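Local atomic coordinates of Non-ribosomal peptide synthetase (PDB entry 6VTJ), a protein that probably releases a finished peptide from its carrier domain by reducing the thioester with a nicotinamide cofactor, its thiolation and reductase domains being fused in one chain. Residues Y284-E289 against S295-E300; E108-N113 against A302-A307; T132-F137 against E168-V173; I140-E145 against T213-A218. All coordinates share one frame; numbering follows the deposited sequence.

Contact 1. Residues Y284-E289 against S295-E300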
loop_
_atom_site.group_PDB
_atom_site.type_symbol
_atom_site.label_atom_id
_atom_site.label_comp_id
_atom_site.label_asym_id
_atom_site.label_seq_id
_atom_site.Cartn_x
_atom_site.Cartn_y
_atom_site.Cartn_z
ATOM N N TYR A 284 -6.258 16.625 8.799
ATOM C CA TYR A 284 -5.691 17.724 9.576
ATOM C C TYR A 284 -4.634 18.484 8.759
ATOM O O TYR A 284 -3.639 18.957 9.318
ATOM C CB TYR A 284 -5.105 17.200 10.901
ATOM C CG TYR A 284 -4.072 16.107 10.721
ATOM C CD1 TYR A 284 -4.454 14.796 10.425
ATOM C CD2 TYR A 284 -2.710 16.385 10.824
ATOM C CE1 TYR A 284 -3.503 13.796 10.242
ATOM C CE2 TYR A 284 -1.769 15.402 10.657
ATOM C CZ TYR A 284 -2.164 14.108 10.363
ATOM O OH TYR A 284 -1.210 13.130 10.178
ATOM N N GLU A 285 -4.826 18.577 7.440
ATOM C CA GLU A 285 -3.867 19.207 6.521
ATOM C C GLU A 285 -2.476 18.578 6.613
ATOM O O GLU A 285 -1.451 19.270 6.641
ATOM C CB GLU A 285 -3.805 20.721 6.735
ATOM C CG GLU A 285 -4.816 21.429 5.862
ATOM C CD GLU A 285 -4.911 22.918 6.103
ATOM O OE1 GLU A 285 -3.898 23.620 5.885
ATOM O OE2 GLU A 285 -6.012 23.375 6.511
ATOM N N GLN A 286 -2.449 17.249 6.645
ATOM C CA GLN A 286 -1.217 16.492 6.513
ATOM C C GLN A 286 -0.769 16.494 5.055
ATOM O O GLN A 286 -1.516 16.866 4.143
ATOM C CB GLN A 286 -1.406 15.053 7.018
ATOM C CG GLN A 286 -2.400 14.205 6.202
ATOM C CD GLN A 286 -3.850 14.252 6.742
ATOM O OE1 GLN A 286 -4.370 15.319 7.050
ATOM N NE2 GLN A 286 -4.493 13.082 6.851
ATOM N N ASP A 287 0.467 16.066 4.838
ATOM C CA ASP A 287 1.044 15.999 3.492
ATOM C C ASP A 287 0.362 14.892 2.692
ATOM O O ASP A 287 0.509 13.706 2.997
ATOM C CB ASP A 287 2.552 15.776 3.601
ATOM C CG ASP A 287 3.236 15.575 2.259
ATOM O OD1 ASP A 287 2.715 16.009 1.212
ATOM O OD2 ASP A 287 4.328 14.970 2.263
ATOM N N LEU A 288 -0.392 15.276 1.669
ATOM C CA LEU A 288 -1.107 14.342 0.809
ATOM C C LEU A 288 -0.663 14.482 -0.639
ATOM O O LEU A 288 -1.464 14.331 -1.560
ATOM C CB LEU A 288 -2.617 14.547 0.935
ATOM C CG LEU A 288 -3.188 14.120 2.292
ATOM C CD1 LEU A 288 -4.621 14.622 2.492
ATOM C CD2 LEU A 288 -3.125 12.620 2.414
ATOM N N GLU A 289 0.612 14.780 -0.860
ATOM C CA GLU A 289 1.055 15.003 -2.228
ATOM C C GLU A 289 1.215 13.688 -2.981
ATOM O O GLU A 289 0.921 13.619 -4.182
ATOM C CB GLU A 289 2.362 15.797 -2.236
ATOM C CG GLU A 289 2.233 17.220 -2.806
ATOM N N SER A 295 -5.045 9.054 -3.034
ATOM C CA SER A 295 -6.199 8.268 -3.468
ATOM C C SER A 295 -6.826 7.498 -2.302
ATOM O O SER A 295 -8.058 7.410 -2.199
ATOM C CB SER A 295 -5.810 7.311 -4.605
ATOM O OG SER A 295 -4.883 6.297 -4.198
ATOM N N LYS A 296 -6.006 6.923 -1.417
ATOM C CA LYS A 296 -6.598 6.203 -0.290
ATOM C C LYS A 296 -7.338 7.166 0.644
ATOM O O LYS A 296 -8.410 6.838 1.175
ATOM C CB LYS A 296 -5.520 5.430 0.464
ATOM C CG LYS A 296 -4.846 4.327 -0.344
ATOM C CD LYS A 296 -5.834 3.287 -0.854
ATOM C CE LYS A 296 -6.390 2.433 0.269
ATOM N NZ LYS A 296 -7.087 1.259 -0.296
ATOM N N PHE A 297 -6.780 8.363 0.853
ATOM C CA PHE A 297 -7.451 9.356 1.678
ATOM C C PHE A 297 -8.802 9.741 1.087
ATOM O O PHE A 297 -9.801 9.861 1.816
ATOM C CB PHE A 297 -6.562 10.593 1.837
ATOM C CG PHE A 297 -7.279 11.778 2.430
ATOM C CD1 PHE A 297 -7.940 12.701 1.608
ATOM C CD2 PHE A 297 -7.303 11.970 3.804
ATOM C CE1 PHE A 297 -8.622 13.786 2.151
ATOM C CE2 PHE A 297 -7.974 13.062 4.357
ATOM C CZ PHE A 297 -8.636 13.976 3.520
ATOM N N LEU A 298 -8.846 9.971 -0.231
ATOM C CA LEU A 298 -10.107 10.341 -0.877
ATOM C C LEU A 298 -11.117 9.208 -0.771
ATOM O O LEU A 298 -12.320 9.440 -0.583
ATOM C CB LEU A 298 -9.854 10.713 -2.346
ATOM C CG LEU A 298 -9.034 11.993 -2.594
ATOM C CD1 LEU A 298 -8.715 12.186 -4.083
ATOM C CD2 LEU A 298 -9.763 13.222 -2.031
ATOM N N ALA A 299 -10.644 7.966 -0.860
ATOM C CA ALA A 299 -11.538 6.838 -0.651
ATOM C C ALA A 299 -12.102 6.817 0.773
ATOM O O ALA A 299 -13.305 6.598 0.970
ATOM C CB ALA A 299 -10.796 5.551 -0.976
ATOM N N GLU A 300 -11.250 7.048 1.778
ATOM C CA GLU A 300 -11.717 7.083 3.161
ATOM C C GLU A 300 -12.789 8.142 3.334
ATOM O O GLU A 300 -13.808 7.911 3.994
ATOM C CB GLU A 300 -10.549 7.354 4.120
ATOM C CG GLU A 300 -9.681 6.122 4.444
ATOM C CD GLU A 300 -8.791 6.297 5.674
ATOM O OE1 GLU A 300 -9.072 7.184 6.505
ATOM O OE2 GLU A 300 -7.815 5.525 5.828
#

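Contact 2. Residues E108-N113 against A302-A307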
loop_
_atom_site.group_PDB
_atom_site.type_symbol
_atom_site.label_atom_id
_atom_site.label_comp_id
_atom_site.label_asym_id
_atom_site.label_seq_id
_atom_site.Cartn_x
_atom_site.Cartn_y
_atom_site.Cartn_z
ATOM N N GLU A 108 -17.667 14.457 13.529
ATOM C CA GLU A 108 -18.643 14.085 14.546
ATOM C C GLU A 108 -18.815 12.572 14.614
ATOM O O GLU A 108 -18.904 11.996 15.707
ATOM C CB GLU A 108 -19.982 14.772 14.265
ATOM C CG GLU A 108 -20.205 16.044 15.075
ATOM N N LEU A 109 -18.881 11.909 13.458
ATOM C CA LEU A 109 -18.976 10.452 13.473
ATOM C C LEU A 109 -17.718 9.837 14.071
ATOM O O LEU A 109 -17.790 8.908 14.885
ATOM C CB LEU A 109 -19.189 9.911 12.059
ATOM C CG LEU A 109 -20.575 9.830 11.433
ATOM C CD1 LEU A 109 -20.528 8.861 10.261
ATOM C CD2 LEU A 109 -21.637 9.419 12.446
ATOM N N LEU A 110 -16.554 10.351 13.672
ATOM C CA LEU A 110 -15.287 9.853 14.190
ATOM C C LEU A 110 -15.255 9.920 15.713
ATOM O O LEU A 110 -14.706 9.023 16.368
ATOM C CB LEU A 110 -14.123 10.641 13.573
ATOM C CG LEU A 110 -13.883 10.339 12.091
ATOM C CD1 LEU A 110 -12.741 11.161 11.470
ATOM C CD2 LEU A 110 -13.654 8.836 11.888
ATOM N N GLN A 111 -15.864 10.964 16.297
ATOM C CA GLN A 111 -15.883 11.078 17.756
ATOM C C GLN A 111 -16.638 9.933 18.429
ATOM O O GLN A 111 -16.392 9.656 19.604
ATOM C CB GLN A 111 -16.477 12.419 18.197
ATOM C CG GLN A 111 -15.537 13.604 18.026
ATOM C CD GLN A 111 -14.066 13.202 18.121
ATOM O OE1 GLN A 111 -13.573 12.811 19.190
ATOM N NE2 GLN A 111 -13.357 13.297 16.996
ATOM N N GLU A 112 -17.510 9.240 17.711
ATOM C CA GLU A 112 -18.188 8.085 18.272
ATOM C C GLU A 112 -17.311 6.836 18.303
ATOM O O GLU A 112 -17.732 5.833 18.886
ATOM C CB GLU A 112 -19.471 7.792 17.481
ATOM C CG GLU A 112 -20.348 9.018 17.233
ATOM C CD GLU A 112 -21.624 8.682 16.468
ATOM O OE1 GLU A 112 -21.800 7.508 16.079
ATOM O OE2 GLU A 112 -22.457 9.593 16.255
ATOM N N ASN A 113 -16.106 6.877 17.718
ATOM C CA ASN A 113 -15.269 5.682 17.542
ATOM C C ASN A 113 -14.355 5.501 18.761
ATOM O O ASN A 113 -13.152 5.759 18.731
ATOM C CB ASN A 113 -14.465 5.773 16.244
ATOM C CG ASN A 113 -13.710 4.484 15.941
ATOM O OD1 ASN A 113 -14.188 3.401 16.270
ATOM N ND2 ASN A 113 -12.517 4.593 15.340
ATOM N N ALA A 302 -14.804 9.367 1.065
ATOM C CA ALA A 302 -16.050 8.914 0.444
ATOM C C ALA A 302 -16.790 7.919 1.337
ATOM O O ALA A 302 -18.034 7.969 1.465
ATOM C CB ALA A 302 -15.760 8.299 -0.922
ATOM N N VAL A 303 -16.044 7.003 1.961
ATOM C CA VAL A 303 -16.671 5.982 2.792
ATOM C C VAL A 303 -17.362 6.634 3.986
ATOM O O VAL A 303 -18.534 6.360 4.283
ATOM C CB VAL A 303 -15.626 4.941 3.231
ATOM C CG1 VAL A 303 -16.209 4.037 4.304
ATOM C CG2 VAL A 303 -15.124 4.125 2.036
ATOM N N LEU A 304 -16.656 7.548 4.663
ATOM C CA LEU A 304 -17.237 8.217 5.829
ATOM C C LEU A 304 -18.384 9.164 5.441
ATOM O O LEU A 304 -19.348 9.314 6.207
ATOM C CB LEU A 304 -16.140 8.962 6.593
ATOM C CG LEU A 304 -15.135 8.060 7.330
ATOM C CD1 LEU A 304 -13.887 8.812 7.811
ATOM C CD2 LEU A 304 -15.816 7.379 8.509
ATOM N N GLN A 305 -18.306 9.812 4.272
ATOM C CA GLN A 305 -19.441 10.578 3.765
ATOM C C GLN A 305 -20.699 9.714 3.659
ATOM O O GLN A 305 -21.773 10.075 4.179
ATOM C CB GLN A 305 -19.073 11.164 2.406
ATOM C CG GLN A 305 -20.116 12.094 1.809
ATOM C CD GLN A 305 -19.648 12.656 0.484
ATOM O OE1 GLN A 305 -18.609 13.315 0.410
ATOM N NE2 GLN A 305 -20.395 12.372 -0.579
ATOM N N ALA A 306 -20.587 8.571 2.964
ATOM C CA ALA A 306 -21.727 7.654 2.873
ATOM C C ALA A 306 -22.227 7.258 4.257
ATOM O O ALA A 306 -23.435 7.057 4.456
ATOM C CB ALA A 306 -21.359 6.400 2.086
ATOM N N ALA A 307 -21.306 7.118 5.218
ATOM C CA ALA A 307 -21.726 6.838 6.590
ATOM C C ALA A 307 -22.547 7.982 7.166
ATOM O O ALA A 307 -23.514 7.746 7.896
ATOM C CB ALA A 307 -20.516 6.567 7.479
#

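Contact 3. Residues T132-F137 against E168-V173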
loop_
_atom_site.group_PDB
_atom_site.type_symbol
_atom_site.label_atom_id
_atom_site.label_comp_id
_atom_site.label_asym_id
_atom_site.label_seq_id
_atom_site.Cartn_x
_atom_site.Cartn_y
_atom_site.Cartn_z
ATOM N N THR A 132 -13.757 -7.870 -3.126
ATOM C CA THR A 132 -13.006 -7.382 -4.271
ATOM C C THR A 132 -11.524 -7.589 -4.013
ATOM O O THR A 132 -11.074 -7.576 -2.867
ATOM C CB THR A 132 -13.256 -5.889 -4.562
ATOM O OG1 THR A 132 -12.580 -5.074 -3.590
ATOM C CG2 THR A 132 -14.733 -5.555 -4.604
ATOM N N GLY A 133 -10.773 -7.767 -5.095
ATOM C CA GLY A 133 -9.344 -7.953 -5.002
ATOM C C GLY A 133 -8.922 -9.326 -4.540
ATOM O O GLY A 133 -7.851 -9.466 -3.933
ATOM N N ALA A 134 -9.730 -10.354 -4.816
ATOM C CA ALA A 134 -9.441 -11.686 -4.289
ATOM C C ALA A 134 -8.144 -12.277 -4.836
ATOM O O ALA A 134 -7.647 -13.255 -4.271
ATOM C CB ALA A 134 -10.606 -12.632 -4.591
ATOM N N THR A 135 -7.584 -11.724 -5.915
ATOM C CA THR A 135 -6.368 -12.263 -6.512
ATOM C C THR A 135 -5.106 -11.567 -6.038
ATOM O O THR A 135 -4.008 -11.995 -6.412
ATOM C CB THR A 135 -6.422 -12.171 -8.041
ATOM O OG1 THR A 135 -6.605 -10.806 -8.438
ATOM C CG2 THR A 135 -7.565 -12.988 -8.559
ATOM N N GLY A 136 -5.226 -10.487 -5.267
ATOM C CA GLY A 136 -4.053 -9.846 -4.719
ATOM C C GLY A 136 -3.626 -10.546 -3.456
ATOM O O GLY A 136 -4.309 -11.439 -2.952
ATOM N N PHE A 137 -2.473 -10.111 -2.930
ATOM C CA PHE A 137 -1.876 -10.741 -1.752
ATOM C C PHE A 137 -2.832 -10.729 -0.561
ATOM O O PHE A 137 -3.040 -11.757 0.098
ATOM C CB PHE A 137 -0.569 -10.022 -1.397
ATOM C CG PHE A 137 0.231 -10.680 -0.307
ATOM C CD1 PHE A 137 0.426 -12.050 -0.294
ATOM C CD2 PHE A 137 0.843 -9.916 0.678
ATOM C CE1 PHE A 137 1.194 -12.656 0.720
ATOM C CE2 PHE A 137 1.603 -10.507 1.701
ATOM C CZ PHE A 137 1.788 -11.872 1.713
ATOM N N GLU A 168 -11.630 -20.096 -13.464
ATOM C CA GLU A 168 -10.354 -20.791 -13.592
ATOM C C GLU A 168 -9.208 -19.951 -13.028
ATOM O O GLU A 168 -8.291 -20.488 -12.401
ATOM C CB GLU A 168 -10.105 -21.156 -15.058
ATOM C CG GLU A 168 -10.843 -22.429 -15.514
ATOM N N ARG A 169 -9.270 -18.627 -13.203
ATOM C CA ARG A 169 -8.231 -17.748 -12.666
ATOM C C ARG A 169 -8.211 -17.756 -11.138
ATOM O O ARG A 169 -7.137 -17.840 -10.522
ATOM C CB ARG A 169 -8.432 -16.318 -13.173
ATOM C CG ARG A 169 -7.324 -15.401 -12.711
ATOM C CD ARG A 169 -7.504 -13.960 -13.124
ATOM N NE ARG A 169 -6.430 -13.160 -12.543
ATOM C CZ ARG A 169 -6.504 -11.857 -12.298
ATOM N NH1 ARG A 169 -7.613 -11.181 -12.568
ATOM N NH2 ARG A 169 -5.460 -11.234 -11.770
ATOM N N LEU A 170 -9.387 -17.622 -10.507
ATOM C CA LEU A 170 -9.442 -17.696 -9.050
ATOM C C LEU A 170 -8.951 -19.049 -8.546
ATOM O O LEU A 170 -8.212 -19.113 -7.557
ATOM C CB LEU A 170 -10.854 -17.423 -8.538
ATOM C CG LEU A 170 -10.950 -17.431 -7.007
ATOM C CD1 LEU A 170 -10.325 -16.163 -6.424
ATOM C CD2 LEU A 170 -12.380 -17.581 -6.553
ATOM N N ILE A 171 -9.329 -20.142 -9.224
ATOM C CA ILE A 171 -8.869 -21.462 -8.794
ATOM C C ILE A 171 -7.349 -21.563 -8.888
ATOM O O ILE A 171 -6.686 -22.137 -8.007
ATOM C CB ILE A 171 -9.555 -22.559 -9.624
ATOM C CG1 ILE A 171 -11.004 -22.716 -9.172
ATOM C CG2 ILE A 171 -8.804 -23.866 -9.473
ATOM C CD1 ILE A 171 -11.791 -23.737 -9.958
ATOM N N ASP A 172 -6.773 -20.986 -9.940
ATOM C CA ASP A 172 -5.326 -21.056 -10.113
ATOM C C ASP A 172 -4.599 -20.269 -9.033
ATOM O O ASP A 172 -3.580 -20.727 -8.507
ATOM C CB ASP A 172 -4.928 -20.535 -11.493
ATOM C CG ASP A 172 -3.447 -20.664 -11.737
ATOM O OD1 ASP A 172 -2.932 -21.800 -11.648
ATOM O OD2 ASP A 172 -2.783 -19.636 -11.966
ATOM N N VAL A 173 -5.101 -19.080 -8.699
ATOM C CA VAL A 173 -4.486 -18.295 -7.629
ATOM C C VAL A 173 -4.611 -19.019 -6.290
ATOM O O VAL A 173 -3.660 -19.060 -5.487
ATOM C CB VAL A 173 -5.124 -16.896 -7.577
ATOM C CG1 VAL A 173 -4.537 -16.075 -6.421
ATOM C CG2 VAL A 173 -4.970 -16.200 -8.914
#

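Contact 4. Residues I140-E145 against T213-A218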
loop_
_atom_site.group_PDB
_atom_site.type_symbol
_atom_site.label_atom_id
_atom_site.label_comp_id
_atom_site.label_asym_id
_atom_site.label_seq_id
_atom_site.Cartn_x
_atom_site.Cartn_y
_atom_site.Cartn_z
ATOM N N ILE A 140 -6.579 -12.750 -1.372
ATOM C CA ILE A 140 -6.560 -14.211 -1.355
ATOM C C ILE A 140 -6.549 -14.728 0.071
ATOM O O ILE A 140 -7.153 -15.766 0.380
ATOM C CB ILE A 140 -5.355 -14.740 -2.168
ATOM C CG1 ILE A 140 -5.521 -16.217 -2.471
ATOM C CG2 ILE A 140 -4.016 -14.516 -1.457
ATOM C CD1 ILE A 140 -6.741 -16.515 -3.269
ATOM N N HIS A 141 -5.890 -14.012 0.969
ATOM C CA HIS A 141 -5.828 -14.482 2.341
ATOM C C HIS A 141 -7.078 -14.137 3.121
ATOM O O HIS A 141 -7.448 -14.879 4.036
ATOM C CB HIS A 141 -4.580 -13.922 2.997
ATOM C CG HIS A 141 -3.337 -14.619 2.551
ATOM N ND1 HIS A 141 -2.525 -14.125 1.554
ATOM C CD2 HIS A 141 -2.802 -15.807 2.924
ATOM C CE1 HIS A 141 -1.517 -14.961 1.360
ATOM N NE2 HIS A 141 -1.671 -15.997 2.168
ATOM N N ILE A 142 -7.750 -13.033 2.769
ATOM C CA ILE A 142 -9.101 -12.813 3.286
ATOM C C ILE A 142 -10.020 -13.956 2.858
ATOM O O ILE A 142 -10.819 -14.455 3.650
ATOM C CB ILE A 142 -9.658 -11.452 2.833
ATOM C CG1 ILE A 142 -8.856 -10.293 3.458
ATOM C CG2 ILE A 142 -11.165 -11.366 3.152
ATOM C CD1 ILE A 142 -9.271 -8.892 2.992
ATOM N N LEU A 143 -9.915 -14.396 1.599
ATOM C CA LEU A 143 -10.755 -15.500 1.143
ATOM C C LEU A 143 -10.409 -16.784 1.893
ATOM O O LEU A 143 -11.299 -17.534 2.328
ATOM C CB LEU A 143 -10.590 -15.686 -0.365
ATOM C CG LEU A 143 -11.045 -17.012 -0.979
ATOM C CD1 LEU A 143 -12.539 -17.162 -0.783
ATOM C CD2 LEU A 143 -10.698 -17.069 -2.456
ATOM N N TYR A 144 -9.119 -17.059 2.036
ATOM C CA TYR A 144 -8.669 -18.194 2.835
ATOM C C TYR A 144 -9.278 -18.180 4.234
ATOM O O TYR A 144 -9.921 -19.149 4.653
ATOM C CB TYR A 144 -7.151 -18.179 2.920
ATOM C CG TYR A 144 -6.570 -19.363 3.647
ATOM C CD1 TYR A 144 -6.519 -20.610 3.040
ATOM C CD2 TYR A 144 -6.067 -19.234 4.935
ATOM C CE1 TYR A 144 -5.994 -21.696 3.687
ATOM C CE2 TYR A 144 -5.533 -20.315 5.593
ATOM C CZ TYR A 144 -5.494 -21.549 4.962
ATOM O OH TYR A 144 -4.969 -22.647 5.606
ATOM N N GLU A 145 -9.106 -17.074 4.967
ATOM C CA GLU A 145 -9.614 -17.034 6.334
ATOM C C GLU A 145 -11.132 -17.096 6.375
ATOM O O GLU A 145 -11.704 -17.633 7.333
ATOM C CB GLU A 145 -9.135 -15.779 7.067
ATOM C CG GLU A 145 -7.636 -15.710 7.293
ATOM C CD GLU A 145 -7.094 -16.829 8.190
ATOM O OE1 GLU A 145 -7.827 -17.303 9.099
ATOM O OE2 GLU A 145 -5.919 -17.222 7.977
ATOM N N THR A 213 -22.005 -8.032 3.385
ATOM C CA THR A 213 -20.825 -7.214 3.636
ATOM C C THR A 213 -19.973 -7.140 2.382
ATOM O O THR A 213 -19.636 -8.181 1.818
ATOM C CB THR A 213 -19.970 -7.785 4.762
ATOM O OG1 THR A 213 -20.768 -8.050 5.928
ATOM C CG2 THR A 213 -18.843 -6.811 5.094
ATOM N N VAL A 214 -19.603 -5.929 1.965
ATOM C CA VAL A 214 -18.575 -5.744 0.946
ATOM C C VAL A 214 -17.244 -5.537 1.655
ATOM O O VAL A 214 -17.156 -4.739 2.582
ATOM C CB VAL A 214 -18.898 -4.556 0.033
ATOM C CG1 VAL A 214 -17.791 -4.397 -0.996
ATOM C CG2 VAL A 214 -20.247 -4.751 -0.655
ATOM N N ILE A 215 -16.231 -6.297 1.271
ATOM C CA ILE A 215 -14.856 -6.061 1.702
ATOM C C ILE A 215 -14.053 -5.658 0.473
ATOM O O ILE A 215 -13.842 -6.465 -0.449
ATOM C CB ILE A 215 -14.253 -7.282 2.406
ATOM C CG1 ILE A 215 -15.183 -7.719 3.554
ATOM C CG2 ILE A 215 -12.876 -6.932 2.929
ATOM C CD1 ILE A 215 -14.580 -8.727 4.519
ATOM N N ASN A 216 -13.622 -4.390 0.451
ATOM C CA ASN A 216 -12.946 -3.799 -0.699
ATOM C C ASN A 216 -11.452 -3.765 -0.427
ATOM O O ASN A 216 -10.926 -2.832 0.197
ATOM C CB ASN A 216 -13.470 -2.405 -1.011
ATOM C CG ASN A 216 -12.980 -1.932 -2.364
ATOM O OD1 ASN A 216 -13.311 -2.533 -3.385
ATOM N ND2 ASN A 216 -12.137 -0.914 -2.376
ATOM N N SER A 217 -10.771 -4.824 -0.864
ATOM C CA SER A 217 -9.324 -4.883 -0.801
ATOM C C SER A 217 -8.680 -4.682 -2.160
ATOM O O SER A 217 -7.456 -4.613 -2.235
ATOM C CB SER A 217 -8.858 -6.213 -0.191
ATOM O OG SER A 217 -8.916 -7.246 -1.159
ATOM N N ALA A 218 -9.465 -4.572 -3.238
ATOM C CA ALA A 218 -8.884 -4.215 -4.523
ATOM C C ALA A 218 -8.291 -2.825 -4.421
ATOM O O ALA A 218 -8.947 -1.898 -3.935
ATOM C CB ALA A 218 -9.926 -4.244 -5.641
#

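Contact 1. Residues Y284-E289 against S295-E300
Helix 291-308, in which Tyr292 and Lys296 are spaced as in the YxxxK signature of short-chain dehydrogenases, points the ring of Phe297 at Leu288 in the loop just before it. The meeting is a CH-pi contact of regular geometry: methyl CD1 of Leu288 sits 3.8 Å from the centroid of the Phe297 ring, only 7° off the ring normal. The second methyl follows the shaft of the side chain, with Leu288 CD2 4.0 Å from Phe297 CB. With CB already directed at the loop, CG anti to the backbone N (chi1 168°) extends the Phe297 ring toward it, and a branched leucine suits the other side, since one methyl can rest over the ring while its twin lies against CB. Gln286 stands obliquely to the same ring, its NE2 4.3 Å from Phe297 CE2. Its buried amide is well provided for: OE1 accepts a nearly straight bond from Tyr284 N (2.9 Å), and NE2 is bonded to the carbonyls of Leu282 and Val261. Farther along the loop, Asp287 OD1 takes Glu289 N at 3.2 Å in an Asx turn. Ile98 of helix 94-99 touches both Leu288 and Phe297, while Ser295 packs on helix 229-246 and Lys296 on strand 252-258.

Contact 2. Residues E108-N113 against A302-A307
Leu109 reaches across to helix 291-308 with a single methyl, CD1, which lies 3.6 Å from Ala307 CB. The same methyl is 3.8 Å from the carbonyl carbon C of Ala307 and 4.2 Å from Leu304 O, so it rests partly on backbone. Alanine suits the receiving position: its short side chain lets a bulky leucine come down close to the helix. In Leu109, CG lies beside the backbone N and anti to the carbonyl carbon (chi1 -84°), a conformation common in helices, and this carries the branch toward the neighbour. Such apolar helix-to-helix packing here joins helix 104-111 to one of the helices that flank the central sheet of the Rossmann-type reductase fold; Leu304 and Ala307 also touch Ile315 and Val313 of strand 313-322. Leu110 makes the second touch. Its CB points past the other helix, but chi2 of 178° sends CD1 out along the chain and turns the other methyl, CD2, to Leu304 CD1 (4.1 Å). The two leucines cross at about a right angle, methyl against methyl, and both also rest on Leu282. Glu112, partly exposed beside the contact, where a charged residue fits, forms a salt bridge with Arg384.

Contact 3. Residues T132-F137 against E168-V173
One face of the Arg169 guanidinium is occupied by Thr135, whose CG2 stands 4.0 Å above the plane, over its centre. OG1 of Thr135 lies over that same face, 3.5 Å from Arg169 NH2, an approach with no hydrogen bond. The polar end of the arginine is instead held by the carbonyl of Arg159, to which NH1 is bonded. The extended chain of Arg169, with CG anti to the backbone N (chi1 -176°), carries the flat group out alongside the loop, and Thr135 crosses it at about a right angle. A threonine suits this position, offering a methyl to two neighbours: its CG2 is also 4.1 Å from Val173 CG2. Val173 uses its other branch as well, CG1 lying 4.1 Å from Thr135 O. Next to them Ala134 CB meets Leu170 CD1 at 4.0 Å. The loop begins the TGxxGxxG signature of the Rossmann fold, which in relatives lies against the pyrophosphate of the dinucleotide cofactor. Gly133 to Gly136 form a type I turn closed by Gly136 N to Gly133 O (3.1 Å); the positive phi of Gly133 is easily taken up by glycine. Strand 154-158 lies next to the contact, its Leu158 touching Thr135 and Leu170, and Leu170 and Val173 also pack on Leu143 and Ile140 of helix 137-149.

Contact 4. Residues I140-E145 against T213-A218
Of the helical residues 140-145, Ile142 is the one that meets Ile215 and Ser217, and its neighbours turn to other parts of the fold. Ile140 comes first; its CB points away from the strand, and the side chain packs on helix 166-177. His141 follows, with both ring nitrogens engaged: ND1 is bonded to Phe137 O, one turn back, and NE2 to Arg324 NH1. Ile142 then faces the sheet. Its CG1 arm stands beside the backbone N (chi1 -66°) and is stretched out (chi2 176°), which pushes CD1 forward to 4.1 Å from Ile215 CG2. The two isoleucine side chains cross obliquely, so that the end of one arm meets the short branch of the other. That one CD1 methyl also lies 4.2 Å from Ser217 CB; it thus touches Ile215 of the strand and Ser217 just past its end, whose CB atoms both point to the helix, while that of Asn216 between them points away. Beta-branched isoleucine suits the extended chain at 215. Such packing is that of a Rossmann fold: helix 137-149 crosses over between the parallel strands 129-132 and 154-158, and here it reaches strand 213-216 as well, the parallel partner of 129-132. Small Ser217 gives room for the methyl, and its hydroxyl OG is bonded to Thr132 O at the end of the adjacent strand. Farther along the helix, Glu145 lies beside helix 366-376.

In the fold
Contacts 3 and 4 are close neighbours, their centres about 10 Å apart, joined where Thr132 OG1 meets Asn216 OD1 at 2.7 Å. Their segments interleave in the order 132-137, 140-145, 168-173, 213-218, which reflects the beta-alpha-beta run in which the glycine-rich loop leads into helix 137-149. Contacts 1 and 2 share helix 291-308, with centres about 15 Å apart. Contact 3 lies about 29 Å from contact 1, centre to centre, across the middle of the chain. In sequence, residues 108-113 come first and 302-307 last, so contact 2 spans the other three. Together they join elements in or around the mostly parallel sheet of the reductase domain, from the glycine-rich loop to the helix carrying the YxxxK-like sequence.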